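Local coordinates for protein tRNA uridine(34) acetyltransferase (Methanocaldococcus infernus, PDB 6IA8) that catalyses formation of 5-(carboxymethyl)uridine at the wobble position of tRNA, using acetyl-CoA and S-adenosyl-L-methionine, at residues I420-L425 and V443-V448; L394-Y399 and I407-E412; V492-G497 and A512-E517. One frame throughout, in Å; residues are numbered along the deposited sequence.

Contact 1 of 3, residues I420-L425 and V443-V448; sequences IAFLRL and VRQLHV. With SO4 (sulfate ion), chain E.
Arg424 and Gln445 lie side by side on one face of two antiparallel strands and point the same way. The arginine chain is extended from CG to NE, and Arg424 NE gives Gln445 OE1 a hydrogen bond of 2.9 Å in the guanidinium plane. A water accepts a hydrogen bond from Arg424 NH2 and donates one to Gln445 OE1, giving that oxygen a second donor. Gln445 OE1 also sits at the edge of the Phe422 ring, 3.5 Å from Phe422 CE2, with ring and amide planes 76° apart. His447 CB lies over one face of the Phe422 ring, offset toward the rim and 4.0 Å from the ring centroid. These strands belong to the central sheet of the GNAT fold; Gln445 to Val448 probably line the acetyl-CoA site, as in related enzymes, and a classic bulge places Arg444 and Gln445 opposite Arg424. An alanine in place of Arg424 removes the NE donor to Gln445 OE1 and the NH2 that holds the water, and would probably leave the amide freer to turn and the carbonyl of Trp329 without its NH1 partner. Arg444 forms salt bridges with Asp283 and Glu406. On the other face, Leu425 CD1 meets Val443 CG2 at 3.7 Å, and Leu423 and Leu446 pack on Met474 of helix 469-484.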
# COMPACT_ATOMS: atom_id res chain seq x y z
N ILE A 420 -13.14 7.46 8.58
CA ILE A 420 -13.62 6.25 9.22
C ILE A 420 -13.48 5.03 8.31
O ILE A 420 -13.24 3.92 8.80
CB ILE A 420 -15.09 6.44 9.66
CG1 ILE A 420 -15.14 7.47 10.80
CG2 ILE A 420 -15.68 5.13 10.08
CD1 ILE A 420 -16.51 8.11 10.98
N ALA A 421 -13.70 5.21 7.02
CA ALA A 421 -13.71 4.11 6.06
C ALA A 421 -13.63 4.70 4.66
O ALA A 421 -14.06 5.84 4.44
CB ALA A 421 -14.97 3.27 6.19
N PHE A 422 -13.13 3.91 3.72
CA PHE A 422 -13.04 4.39 2.35
C PHE A 422 -13.11 3.22 1.39
O PHE A 422 -12.84 2.06 1.75
CB PHE A 422 -11.77 5.25 2.15
CG PHE A 422 -10.50 4.49 2.21
CD1 PHE A 422 -9.80 4.41 3.39
CD2 PHE A 422 -9.96 3.91 1.07
CE1 PHE A 422 -8.60 3.72 3.48
CE2 PHE A 422 -8.74 3.20 1.15
CZ PHE A 422 -8.07 3.10 2.35
N LEU A 423 -13.48 3.54 0.15
CA LEU A 423 -13.58 2.56 -0.92
C LEU A 423 -13.03 3.21 -2.19
O LEU A 423 -13.36 4.37 -2.50
CB LEU A 423 -15.03 2.12 -1.14
CG LEU A 423 -15.33 1.10 -2.22
CD1 LEU A 423 -16.60 0.32 -1.85
CD2 LEU A 423 -15.48 1.72 -3.59
N ARG A 424 -12.21 2.44 -2.92
CA ARG A 424 -11.60 2.88 -4.18
C ARG A 424 -12.31 2.17 -5.34
O ARG A 424 -12.23 0.95 -5.48
CB ARG A 424 -10.12 2.54 -4.19
CG ARG A 424 -9.29 3.23 -3.13
CD ARG A 424 -7.82 2.92 -3.36
NE ARG A 424 -6.92 3.31 -2.28
CZ ARG A 424 -6.49 4.55 -2.07
NH1 ARG A 424 -6.94 5.54 -2.81
NH2 ARG A 424 -5.64 4.81 -1.08
N LEU A 425 -13.09 2.93 -6.10
CA LEU A 425 -13.84 2.43 -7.24
C LEU A 425 -13.24 2.99 -8.53
O LEU A 425 -12.90 4.18 -8.60
CB LEU A 425 -15.30 2.87 -7.14
CG LEU A 425 -16.30 2.33 -8.14
CD1 LEU A 425 -16.54 0.84 -7.92
CD2 LEU A 425 -17.64 3.09 -7.99
N VAL A 443 -13.85 -2.49 -7.82
CA VAL A 443 -13.62 -2.09 -6.43
C VAL A 443 -12.20 -2.53 -6.10
O VAL A 443 -11.95 -3.70 -5.84
CB VAL A 443 -14.63 -2.70 -5.47
CG1 VAL A 443 -14.24 -2.34 -4.07
CG2 VAL A 443 -16.04 -2.18 -5.81
N ARG A 444 -11.26 -1.59 -6.14
CA ARG A 444 -9.85 -1.91 -5.89
C ARG A 444 -9.52 -2.01 -4.42
O ARG A 444 -8.54 -2.68 -4.06
CB ARG A 444 -8.97 -0.85 -6.55
CG ARG A 444 -9.29 -0.66 -8.05
CD ARG A 444 -8.17 0.09 -8.78
NE ARG A 444 -8.05 1.46 -8.34
CZ ARG A 444 -7.13 1.92 -7.49
NH1 ARG A 444 -7.17 3.20 -7.15
NH2 ARG A 444 -6.17 1.12 -7.04
N GLN A 445 -10.30 -1.40 -3.56
CA GLN A 445 -10.04 -1.48 -2.13
C GLN A 445 -11.29 -1.09 -1.37
O GLN A 445 -12.00 -0.17 -1.79
CB GLN A 445 -8.90 -0.54 -1.72
CG GLN A 445 -8.59 -0.54 -0.21
CD GLN A 445 -7.25 0.09 0.12
OE1 GLN A 445 -6.76 0.96 -0.62
NE2 GLN A 445 -6.61 -0.39 1.20
N LEU A 446 -11.55 -1.77 -0.26
CA LEU A 446 -12.52 -1.36 0.75
C LEU A 446 -11.80 -1.47 2.08
O LEU A 446 -11.29 -2.54 2.42
CB LEU A 446 -13.76 -2.26 0.77
CG LEU A 446 -14.68 -2.07 1.97
CD1 LEU A 446 -15.29 -0.67 2.02
CD2 LEU A 446 -15.78 -3.14 1.95
N HIS A 447 -11.76 -0.38 2.84
CA HIS A 447 -11.09 -0.41 4.13
C HIS A 447 -11.94 0.30 5.17
O HIS A 447 -12.28 1.47 5.00
CB HIS A 447 -9.72 0.26 4.04
CG HIS A 447 -8.84 -0.01 5.22
ND1 HIS A 447 -8.01 -1.10 5.28
CD2 HIS A 447 -8.71 0.63 6.41
CE1 HIS A 447 -7.37 -1.11 6.44
NE2 HIS A 447 -7.78 -0.06 7.14
N VAL A 448 -12.34 -0.42 6.20
CA VAL A 448 -13.03 0.14 7.36
C VAL A 448 -12.05 0.08 8.53
O VAL A 448 -11.59 -1.00 8.90
CB VAL A 448 -14.31 -0.64 7.69
CG1 VAL A 448 -14.98 -0.07 8.98
CG2 VAL A 448 -15.24 -0.66 6.52
S SO4 E . -6.49 -0.88 10.49
O1 SO4 E . -7.53 -0.57 9.53
O2 SO4 E . -7.02 -0.73 11.84
O3 SO4 E . -6.04 -2.25 10.29
O4 SO4 E . -5.37 0.03 10.29
O HOH W 1 -4.47 2.21 -0.08

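Contact 2 of 3, residues L394-Y399 and I407-E412; sequences LVREDY and IFLSFE
Leu394 lies over one face of the Phe411 ring, its CG 4.0 Å from the ring centroid and offset toward the rim. Leu394 CG and CD1 both meet Phe411 CZ at 3.7 Å. On the same face of the hairpin Arg396 runs beside Leu409, with Arg396 CB 3.8 Å from Leu409 CD2. Its guanidinium grips Asp398 side-on: Arg396 NE reaches Asp398 OD1 in a nearly straight bond, and Arg396 NH2 forms a salt bridge of 2.8 Å with Asp398 OD2 on its syn lone pair. Ile407 packs against this ion pair, its CG2 3.5 Å from Asp398 OD1. Pairing of Val395 with Ser410 and of Glu397 with Phe408 supplies four backbone hydrogen bonds.

The other face is looser across the pair. Val395 CB touches Ser410 OG at 3.7 Å, but Tyr399 meets Phe408 only at the ring edge, its CE1 4.4 Å from Phe408 CB. A water bridges the strands here, donating to Phe408 O and weakly to Val395 O and bonding Ser410 OG. Partly exposed 394-399 lies on the outermost strand 392-401, whereas buried 407-412 pairs on its far side with strand 418-427. Helix 469-484 packs on Leu409 and Phe411 and supplies Glu484 as a second partner for Arg396, while Trp329 stacks on Tyr399.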
# COMPACT_ATOMS: atom_id res chain seq x y z
N LEU A 394 -21.15 10.55 4.07
CA LEU A 394 -20.55 9.83 2.95
C LEU A 394 -20.04 10.86 1.95
O LEU A 394 -20.82 11.66 1.46
CB LEU A 394 -21.56 8.90 2.27
CG LEU A 394 -20.96 7.65 1.60
CD1 LEU A 394 -22.08 6.71 1.14
CD2 LEU A 394 -20.06 8.00 0.46
N VAL A 395 -18.74 10.88 1.69
CA VAL A 395 -18.09 11.90 0.86
C VAL A 395 -17.55 11.23 -0.39
O VAL A 395 -17.21 10.05 -0.39
CB VAL A 395 -16.94 12.60 1.63
CG1 VAL A 395 -16.22 13.59 0.74
CG2 VAL A 395 -17.49 13.30 2.88
N ARG A 396 -17.49 11.98 -1.48
CA ARG A 396 -17.00 11.43 -2.74
C ARG A 396 -16.01 12.40 -3.36
O ARG A 396 -16.27 13.60 -3.39
CB ARG A 396 -18.14 11.17 -3.74
CG ARG A 396 -17.67 10.80 -5.13
CD ARG A 396 -18.86 10.44 -6.00
NE ARG A 396 -18.49 10.30 -7.42
CZ ARG A 396 -19.35 10.05 -8.39
NH1 ARG A 396 -20.63 9.90 -8.09
NH2 ARG A 396 -18.93 9.96 -9.64
N GLU A 397 -14.94 11.87 -3.94
CA GLU A 397 -13.97 12.67 -4.68
C GLU A 397 -13.49 11.84 -5.86
O GLU A 397 -13.06 10.70 -5.65
CB GLU A 397 -12.78 13.04 -3.80
CG GLU A 397 -11.70 13.84 -4.51
CD GLU A 397 -10.56 14.17 -3.57
OE1 GLU A 397 -10.59 13.78 -2.38
OE2 GLU A 397 -9.63 14.83 -4.02
N ASP A 398 -13.56 12.41 -7.06
CA ASP A 398 -13.16 11.74 -8.30
C ASP A 398 -11.85 12.33 -8.81
O ASP A 398 -11.58 13.53 -8.65
CB ASP A 398 -14.23 11.90 -9.39
CG ASP A 398 -15.55 11.17 -9.07
OD1 ASP A 398 -15.73 10.62 -7.97
OD2 ASP A 398 -16.39 11.09 -9.97
N TYR A 399 -11.08 11.49 -9.52
CA TYR A 399 -9.91 12.01 -10.22
C TYR A 399 -9.59 11.13 -11.42
O TYR A 399 -9.98 9.97 -11.48
CB TYR A 399 -8.70 12.15 -9.31
CG TYR A 399 -8.28 10.93 -8.54
CD1 TYR A 399 -8.94 10.58 -7.37
CD2 TYR A 399 -7.21 10.13 -8.98
CE1 TYR A 399 -8.56 9.45 -6.63
CE2 TYR A 399 -6.80 8.99 -8.23
CZ TYR A 399 -7.51 8.68 -7.06
OH TYR A 399 -7.17 7.62 -6.26
N ILE A 407 -12.91 6.86 -8.34
CA ILE A 407 -13.90 7.41 -7.42
C ILE A 407 -13.48 7.00 -6.01
O ILE A 407 -13.39 5.81 -5.69
CB ILE A 407 -15.31 6.89 -7.75
CG1 ILE A 407 -15.72 7.31 -9.17
CG2 ILE A 407 -16.30 7.42 -6.69
CD1 ILE A 407 -15.71 6.24 -10.17
N PHE A 408 -13.19 7.98 -5.18
CA PHE A 408 -12.76 7.73 -3.81
C PHE A 408 -13.93 8.08 -2.91
O PHE A 408 -14.30 9.25 -2.78
CB PHE A 408 -11.55 8.58 -3.46
CG PHE A 408 -11.01 8.34 -2.06
CD1 PHE A 408 -10.24 7.23 -1.79
CD2 PHE A 408 -11.25 9.23 -1.03
CE1 PHE A 408 -9.70 6.99 -0.52
CE2 PHE A 408 -10.72 9.02 0.23
CZ PHE A 408 -9.95 7.89 0.50
N LEU A 409 -14.58 7.04 -2.38
CA LEU A 409 -15.72 7.18 -1.49
C LEU A 409 -15.26 7.02 -0.05
O LEU A 409 -14.47 6.13 0.24
CB LEU A 409 -16.78 6.11 -1.78
CG LEU A 409 -17.42 6.10 -3.17
CD1 LEU A 409 -18.34 4.87 -3.27
CD2 LEU A 409 -18.21 7.40 -3.44
N SER A 410 -15.78 7.83 0.86
CA SER A 410 -15.34 7.72 2.24
C SER A 410 -16.46 8.11 3.20
O SER A 410 -17.38 8.85 2.84
CB SER A 410 -14.09 8.58 2.49
OG SER A 410 -14.39 9.94 2.24
N PHE A 411 -16.40 7.54 4.40
CA PHE A 411 -17.17 8.04 5.53
C PHE A 411 -16.22 8.86 6.37
O PHE A 411 -15.13 8.39 6.71
CB PHE A 411 -17.80 6.90 6.34
CG PHE A 411 -19.11 6.46 5.79
CD1 PHE A 411 -20.26 7.24 5.99
CD2 PHE A 411 -19.21 5.31 5.04
CE1 PHE A 411 -21.49 6.86 5.45
CE2 PHE A 411 -20.44 4.92 4.50
CZ PHE A 411 -21.57 5.69 4.69
N GLU A 412 -16.64 10.06 6.75
CA GLU A 412 -15.75 11.03 7.37
C GLU A 412 -16.56 11.94 8.26
O GLU A 412 -17.66 12.34 7.88
CB GLU A 412 -15.04 11.86 6.29
CG GLU A 412 -14.16 12.97 6.80
CD GLU A 412 -13.62 13.85 5.67
OE1 GLU A 412 -13.48 13.34 4.54
OE2 GLU A 412 -13.36 15.05 5.93
O HOH W 2 -14.22 10.82 -0.43

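Contact 3 of 3, residues V492-G497 and A512-E517; sequences VTSGIG and AYMGKE
Tyr513 CG and Met514 CG are both anti to their carbonyl carbons (chi1 -54° and -66°), which directs the first toward the Thr493 side and brings the second to Ser494. The tyrosine ring then lies beside Thr493, the two side chains pointing the same way. Thr493 OG1 lies in the ring plane at the tyrosine edge, 3.9 Å from Tyr513 CE2; Val492 O is in that plane too, 3.4 Å from Tyr513 CB. The polar ends find partners in the radical SAM part of the chain: Thr493 OG1 bonds the carbonyl of Gly248, and Tyr513 OH that of Ser247.

Met514 CG touches Ser494 CB at 3.9 Å, but the chain then bends at chi2 and chi3, taking the rest of the side chain away from 492-497 toward Arg503 of helix 499-504. Through their backbones, Val492 and Met514 form an antiparallel hydrogen-bonded pair. Val492 N donates to Met514 O over 2.7 Å, and Met514 N returns a longer bond of 3.1 Å to Val492 O.

Beyond this pair the segments part, and water enters between them. One water accepts from Ser494 N and lies 2.9 Å from Ala512 O; a second lies 3.1 Å from Ser494 O and also near Ala512 O. Ser494 OG turns back to Gly495 O within its own segment.

The end of strand 489-492 thus pairs with strand 513-517 just where the chain leads into helix 499-504. This is the C-terminal part of a GNAT fold, and Val492 and Ser494 both pack on Tyr502, which probably contacts acetyl-CoA.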
# COMPACT_ATOMS: atom_id res chain seq x y z
N VAL A 492 -14.54 -7.09 -7.30
CA VAL A 492 -13.81 -6.68 -6.11
C VAL A 492 -12.47 -7.40 -6.09
O VAL A 492 -12.42 -8.62 -6.25
CB VAL A 492 -14.60 -6.99 -4.83
CG1 VAL A 492 -13.83 -6.54 -3.62
CG2 VAL A 492 -15.97 -6.35 -4.91
N THR A 493 -11.39 -6.63 -5.93
CA THR A 493 -10.09 -7.18 -5.57
C THR A 493 -10.13 -7.50 -4.08
O THR A 493 -10.22 -6.60 -3.25
CB THR A 493 -8.96 -6.20 -5.89
OG1 THR A 493 -9.11 -5.75 -7.26
CG2 THR A 493 -7.62 -6.87 -5.71
N SER A 494 -10.12 -8.78 -3.75
CA SER A 494 -10.31 -9.23 -2.38
C SER A 494 -9.09 -10.00 -1.92
O SER A 494 -8.59 -10.85 -2.66
CB SER A 494 -11.55 -10.15 -2.29
OG SER A 494 -11.68 -10.75 -1.01
N GLY A 495 -8.65 -9.75 -0.70
CA GLY A 495 -7.68 -10.64 -0.09
C GLY A 495 -8.26 -12.03 0.06
O GLY A 495 -9.48 -12.23 0.14
N ILE A 496 -7.36 -13.02 0.09
CA ILE A 496 -7.79 -14.41 0.24
C ILE A 496 -8.71 -14.54 1.45
O ILE A 496 -9.77 -15.18 1.38
CB ILE A 496 -6.57 -15.33 0.35
CG1 ILE A 496 -5.75 -15.26 -0.95
CG2 ILE A 496 -6.99 -16.75 0.67
CD1 ILE A 496 -4.28 -15.70 -0.79
N GLY A 497 -8.32 -13.95 2.58
CA GLY A 497 -9.07 -14.08 3.81
C GLY A 497 -10.26 -13.16 3.95
O GLY A 497 -10.90 -13.14 5.00
N ALA A 512 -10.13 -14.30 -10.73
CA ALA A 512 -9.29 -13.88 -9.62
C ALA A 512 -10.02 -12.96 -8.65
O ALA A 512 -9.46 -12.60 -7.61
CB ALA A 512 -8.05 -13.17 -10.16
N TYR A 513 -11.26 -12.59 -8.96
CA TYR A 513 -11.97 -11.57 -8.22
C TYR A 513 -13.22 -12.12 -7.54
O TYR A 513 -13.59 -13.29 -7.70
CB TYR A 513 -12.38 -10.42 -9.16
CG TYR A 513 -11.23 -9.83 -9.96
CD1 TYR A 513 -10.88 -10.37 -11.19
CD2 TYR A 513 -10.49 -8.75 -9.48
CE1 TYR A 513 -9.83 -9.86 -11.93
CE2 TYR A 513 -9.43 -8.23 -10.22
CZ TYR A 513 -9.11 -8.80 -11.45
OH TYR A 513 -8.06 -8.29 -12.22
N MET A 514 -13.89 -11.26 -6.78
CA MET A 514 -15.23 -11.51 -6.28
C MET A 514 -16.14 -10.59 -7.07
O MET A 514 -15.85 -9.40 -7.20
CB MET A 514 -15.35 -11.23 -4.78
CG MET A 514 -14.51 -12.17 -3.93
SD MET A 514 -14.91 -13.90 -4.16
CE MET A 514 -16.57 -13.95 -3.36
N GLY A 515 -17.18 -11.14 -7.66
CA GLY A 515 -17.98 -10.38 -8.60
C GLY A 515 -19.46 -10.45 -8.33
O GLY A 515 -19.96 -11.39 -7.73
N LYS A 516 -20.17 -9.41 -8.78
CA LYS A 516 -21.62 -9.37 -8.74
C LYS A 516 -22.16 -8.74 -10.01
O LYS A 516 -21.62 -7.75 -10.50
CB LYS A 516 -22.12 -8.56 -7.54
CG LYS A 516 -23.63 -8.47 -7.43
CD LYS A 516 -24.08 -7.45 -6.39
CE LYS A 516 -23.92 -7.98 -4.99
NZ LYS A 516 -24.37 -7.00 -3.97
N GLU A 517 -23.24 -9.31 -10.54
CA GLU A 517 -23.96 -8.73 -11.67
C GLU A 517 -24.87 -7.62 -11.15
O GLU A 517 -25.61 -7.81 -10.18
CB GLU A 517 -24.78 -9.80 -12.39
CG GLU A 517 -24.96 -9.53 -13.88
CD GLU A 517 -23.69 -9.77 -14.67
OE1 GLU A 517 -22.73 -10.35 -14.11
OE2 GLU A 517 -23.64 -9.38 -15.86
O HOH W 3 -8.78 -10.40 -5.93
O HOH W 4 -10.13 -12.78 -4.59

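Overall arrangement
All three contacts belong to the mixed sheet of the N-acetyltransferase domain and follow in series along the chain: contact 2, then contact 1, then contact 3. Contacts 2 and 1 are direct neighbours, their centres about 9 Å apart, because strands 404-413 and 418-427 pair with each other. Contact 1 meets contact 3 where strand 440-448 runs parallel to strand 489-492, with centres about 13 Å apart. Contacts 2 and 3 do not touch. Helix 469-484 packs against contacts 1 and 2 and, through Glu478, pairs with Lys516 of contact 3. Contact 1 itself holds residues 445-448 of the probable acetyl-CoA site, while contact 3 adjoins it at Tyr502 and contact 2 at Tyr469.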